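Side-chain contacts in beta-glucosidase (PDB 5M6G), which probably hydrolyses terminal, non-reducing beta-D-glucosyl residues to release beta-D-glucose, as a member of glycoside hydrolase family 3: residues A[73-76]-A[77-81]; A[265-268]-A[269-273]. One frame throughout, in Å; residues are numbered along the deposited sequence.

Interaction 1. Residues A[73-76]-A[77-81]; sequences KAAG and PQAVA. With PGE (triethylene glycol), chain K.
Val-80 N donates to Gly-76 O over 3.0 Å, the first i to i+4 bond of the helix that starts at Pro-77. With an N-H...O angle of 168° and the donor lying nearly along the C=O axis, the bond is straight at both ends. Gly-76, right before the helix, is its N-cap.

Apolar packing reinforces the same turn. Val-80 has CG1 anti to its backbone N (chi1 169°), which leaves CG2 beside that N, facing back down the chain. There CG2 rests 3.8 Å from Ala-75 CB and also leans on Gly-76 O. Ala-75 CB meets Ala-79 CB as well, at 4.1 Å. A residue just before the N-cap packing on the fourth helical residue is a hydrophobic staple. The Pro-77 ring packs on Ser-110, Tyr-111 and Ala-114 of helix 101-116, while Tyr-111 OH also bonds to Ala-75 O. A glycine in place of Pro-77 would probably leave a gap against helix 101-116 and set the first helical residue free to turn about its N-CA bond.

Triethylene glycol, probably from the crystallisation liquor, follows the loop. Its O4 donates to Lys-73 O at 2.8 Å. At its far end, O1 accepts from Gln-78 N over 3.1 Å, nearly straight. The middle of the glycol passes over Ala-79 CB. The polar end of Gln-78 leads off to Asp-82.

As the N-cap is a glycine, it brings no side chain to cap the first-turn N-H groups. In this crystal a terminal hydroxyl oxygen of the triethylene glycol, O1, takes one of them, that of Gln-78, while the glycol carbons run past Gly-76, where a beta-carbon would collide with C1.

Interaction 2. Residues A[265-268]-A[269-273]; sequences EAIA and RGVGS
Glu-265 meets Arg-269 twice, through backbone and through water. Its O accepts the Arg-269 N-H at 3.0 Å, an ordinary helical bond. Its side chain curls back, so that OE1 lies 4.3 Å from Arg-269 NE, too far for a salt bridge. Water 1 fills the gap, donating to Glu-265 OE1 at 2.5 Å and accepting from Arg-269 NH2 at 2.8 Å; it lies at the guanidinium edge, in plane. The Arg-269 chain, extended from CG to NE, passes beside Glu-265 O, and NH1 finds its strong partner in Thr-212 OG1.

Ala-266 closes the end of the helix through both its O and its CB. Its O takes the Val-271 N-H at 3.0 Å, and its CB touches Val-271 CG1 at 4.0 Å. That methyl group sits between the backbone N and the carbonyl carbon (chi1 71°), the crowded position for a valine, and from there turns in against the last helical turn.

Ile-267 accepts from Gly-270: N to O is 2.8 Å, with the donor 64° out of the carbonyl plane rather than on a lone pair. Its CG1 and Val-271 CG1 pass obliquely at 4.1 Å, and Phe-303 packs on both side chains.

Past Ala-268 and Arg-269 the chain leaves the helix at Gly-270, whose phi of 91° would jam any beta-carbon against the preceding carbonyl O.

The two nested bonds, 6→1 from Val-271 N to Ala-266 O and 5→2 from Gly-270 N to Ile-267 O, with the apolar contact between Val-271 and Ala-266, make a Schellman motif. It ends helix 261-268 and turns the chain toward strand 273-276, in a helix-to-strand connection of the TIM-barrel-like N-terminal domain.

How the interactions relate
Both contacts belong to the family 3 N-terminal domain but lie well apart, with centres about 31 Å from each other and nearest atoms about 18 Å. They are opposite kinds of helix boundary: 73-81 starts a helix after strand 68-71, whereas 265-273 stops one before strand 273-276. Interaction 2 lies near the sugar pocket without lining it. Its Val-271 side chain is about 13 Å from the bound sorbitol and about 9 Å from the side chain of Lys-231, which binds the sorbitol. Interaction 1 lies farther from the centre of the chain, about 26 Å against 16 Å between centres, with the Val-80 side chain about 11 Å from that of Asp-175, which binds magnesium.

Interaction 1. Residues A[73-76]-A[77-81]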
# COMPACT_ATOMS: atom_id res chain seq x y z
N LYS A 73 -16.06 -5.65 -11.58
CA LYS A 73 -16.24 -6.34 -12.85
C LYS A 73 -17.27 -7.47 -12.77
O LYS A 73 -17.82 -7.87 -13.80
CB LYS A 73 -14.90 -6.90 -13.35
CG LYS A 73 -13.92 -5.83 -13.83
CD LYS A 73 -12.69 -6.45 -14.51
CE LYS A 73 -11.89 -7.31 -13.54
NZ LYS A 73 -11.22 -6.49 -12.48
N ALA A 74 -17.54 -7.98 -11.57
CA ALA A 74 -18.47 -9.10 -11.42
C ALA A 74 -19.91 -8.66 -11.23
O ALA A 74 -20.81 -9.49 -11.42
CB ALA A 74 -18.06 -9.98 -10.23
N ALA A 75 -20.16 -7.41 -10.86
CA ALA A 75 -21.53 -6.98 -10.57
C ALA A 75 -21.66 -5.49 -10.83
O ALA A 75 -21.01 -4.68 -10.17
CB ALA A 75 -21.90 -7.30 -9.12
N GLY A 76 -22.52 -5.12 -11.78
CA GLY A 76 -22.85 -3.74 -11.97
C GLY A 76 -23.79 -3.24 -10.89
O GLY A 76 -24.21 -3.98 -9.99
N PRO A 77 -24.13 -1.95 -10.97
CA PRO A 77 -24.99 -1.35 -9.94
C PRO A 77 -26.27 -2.12 -9.67
O PRO A 77 -26.60 -2.39 -8.51
CB PRO A 77 -25.26 0.05 -10.50
CG PRO A 77 -23.99 0.36 -11.30
CD PRO A 77 -23.61 -0.95 -11.93
N GLN A 78 -27.01 -2.49 -10.73
CA GLN A 78 -28.29 -3.15 -10.53
C GLN A 78 -28.13 -4.48 -9.79
O GLN A 78 -28.89 -4.77 -8.86
CB GLN A 78 -29.00 -3.36 -11.87
CG GLN A 78 -30.47 -3.71 -11.72
CD GLN A 78 -31.18 -2.76 -10.79
OE1 GLN A 78 -31.21 -1.55 -11.03
NE2 GLN A 78 -31.75 -3.29 -9.71
N ALA A 79 -27.13 -5.28 -10.18
CA ALA A 79 -26.91 -6.57 -9.53
C ALA A 79 -26.51 -6.39 -8.07
O ALA A 79 -26.92 -7.18 -7.21
CB ALA A 79 -25.84 -7.37 -10.26
N VAL A 80 -25.67 -5.39 -7.78
CA VAL A 80 -25.31 -5.12 -6.40
C VAL A 80 -26.56 -4.81 -5.58
O VAL A 80 -26.76 -5.35 -4.49
CB VAL A 80 -24.29 -3.97 -6.32
CG1 VAL A 80 -24.11 -3.50 -4.88
CG2 VAL A 80 -22.95 -4.42 -6.92
N ALA A 81 -27.45 -3.97 -6.12
CA ALA A 81 -28.69 -3.67 -5.42
C ALA A 81 -29.60 -4.89 -5.33
O ALA A 81 -30.17 -5.17 -4.27
CB ALA A 81 -29.42 -2.51 -6.10
C1 PGE K . -25.86 -3.07 -14.26
O1 PGE K . -26.37 -1.86 -13.71
C2 PGE K . -25.99 -4.17 -13.23
O2 PGE K . -26.03 -5.44 -13.84
C3 PGE K . -25.10 -6.34 -13.30
C4 PGE K . -23.91 -6.46 -14.22
O4 PGE K . -20.42 -8.50 -14.51
C6 PGE K . -21.27 -7.58 -15.19
C5 PGE K . -22.67 -8.16 -15.17
O3 PGE K . -23.33 -7.73 -14.00

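Interaction 2. Residues A[265-268]-A[269-273]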
# COMPACT_ATOMS: atom_id res chain seq x y z
N GLU A 265 -1.11 -0.35 17.66
CA GLU A 265 -1.04 1.10 17.46
C GLU A 265 -2.11 1.59 16.50
O GLU A 265 -2.69 2.67 16.70
CB GLU A 265 0.34 1.50 16.94
CG GLU A 265 1.32 1.87 18.04
CD GLU A 265 0.89 3.11 18.79
OE1 GLU A 265 0.96 4.21 18.20
OE2 GLU A 265 0.48 2.97 19.97
N ALA A 266 -2.36 0.85 15.42
CA ALA A 266 -3.38 1.29 14.47
C ALA A 266 -4.74 1.29 15.13
O ALA A 266 -5.54 2.21 14.93
CB ALA A 266 -3.37 0.39 13.23
N ILE A 267 -5.01 0.29 15.97
CA ILE A 267 -6.28 0.23 16.70
C ILE A 267 -6.39 1.40 17.67
O ILE A 267 -7.44 2.03 17.78
CB ILE A 267 -6.40 -1.13 17.41
CG1 ILE A 267 -6.57 -2.24 16.36
CG2 ILE A 267 -7.54 -1.13 18.42
CD1 ILE A 267 -6.36 -3.64 16.92
N ALA A 268 -5.30 1.72 18.38
CA ALA A 268 -5.32 2.87 19.28
C ALA A 268 -5.64 4.17 18.54
O ALA A 268 -6.28 5.06 19.10
CB ALA A 268 -3.97 2.99 20.00
N ARG A 269 -5.19 4.29 17.29
CA ARG A 269 -5.52 5.46 16.48
C ARG A 269 -6.92 5.42 15.91
O ARG A 269 -7.34 6.38 15.26
CB ARG A 269 -4.51 5.62 15.34
CG ARG A 269 -3.15 6.07 15.81
CD ARG A 269 -2.17 6.11 14.64
NE ARG A 269 -0.84 6.50 15.08
CZ ARG A 269 -0.45 7.77 15.22
NH1 ARG A 269 -1.31 8.75 14.96
NH2 ARG A 269 0.78 8.04 15.62
N GLY A 270 -7.66 4.33 16.13
CA GLY A 270 -9.03 4.25 15.68
C GLY A 270 -9.23 3.67 14.30
O GLY A 270 -10.25 3.94 13.68
N VAL A 271 -8.28 2.86 13.81
CA VAL A 271 -8.39 2.30 12.46
C VAL A 271 -9.75 1.63 12.30
O VAL A 271 -10.19 0.89 13.18
CB VAL A 271 -7.21 1.34 12.18
CG1 VAL A 271 -7.34 0.03 13.00
CG2 VAL A 271 -7.10 1.06 10.70
N GLY A 272 -10.43 1.92 11.19
CA GLY A 272 -11.79 1.44 11.04
C GLY A 272 -11.89 -0.00 10.60
O GLY A 272 -12.89 -0.68 10.90
N SER A 273 -10.87 -0.50 9.92
CA SER A 273 -10.89 -1.83 9.32
C SER A 273 -9.55 -2.51 9.52
O SER A 273 -8.52 -1.85 9.62
CB SER A 273 -11.20 -1.75 7.81
OG SER A 273 -11.35 -3.04 7.26
O HOH W 1 1.87 5.62 16.41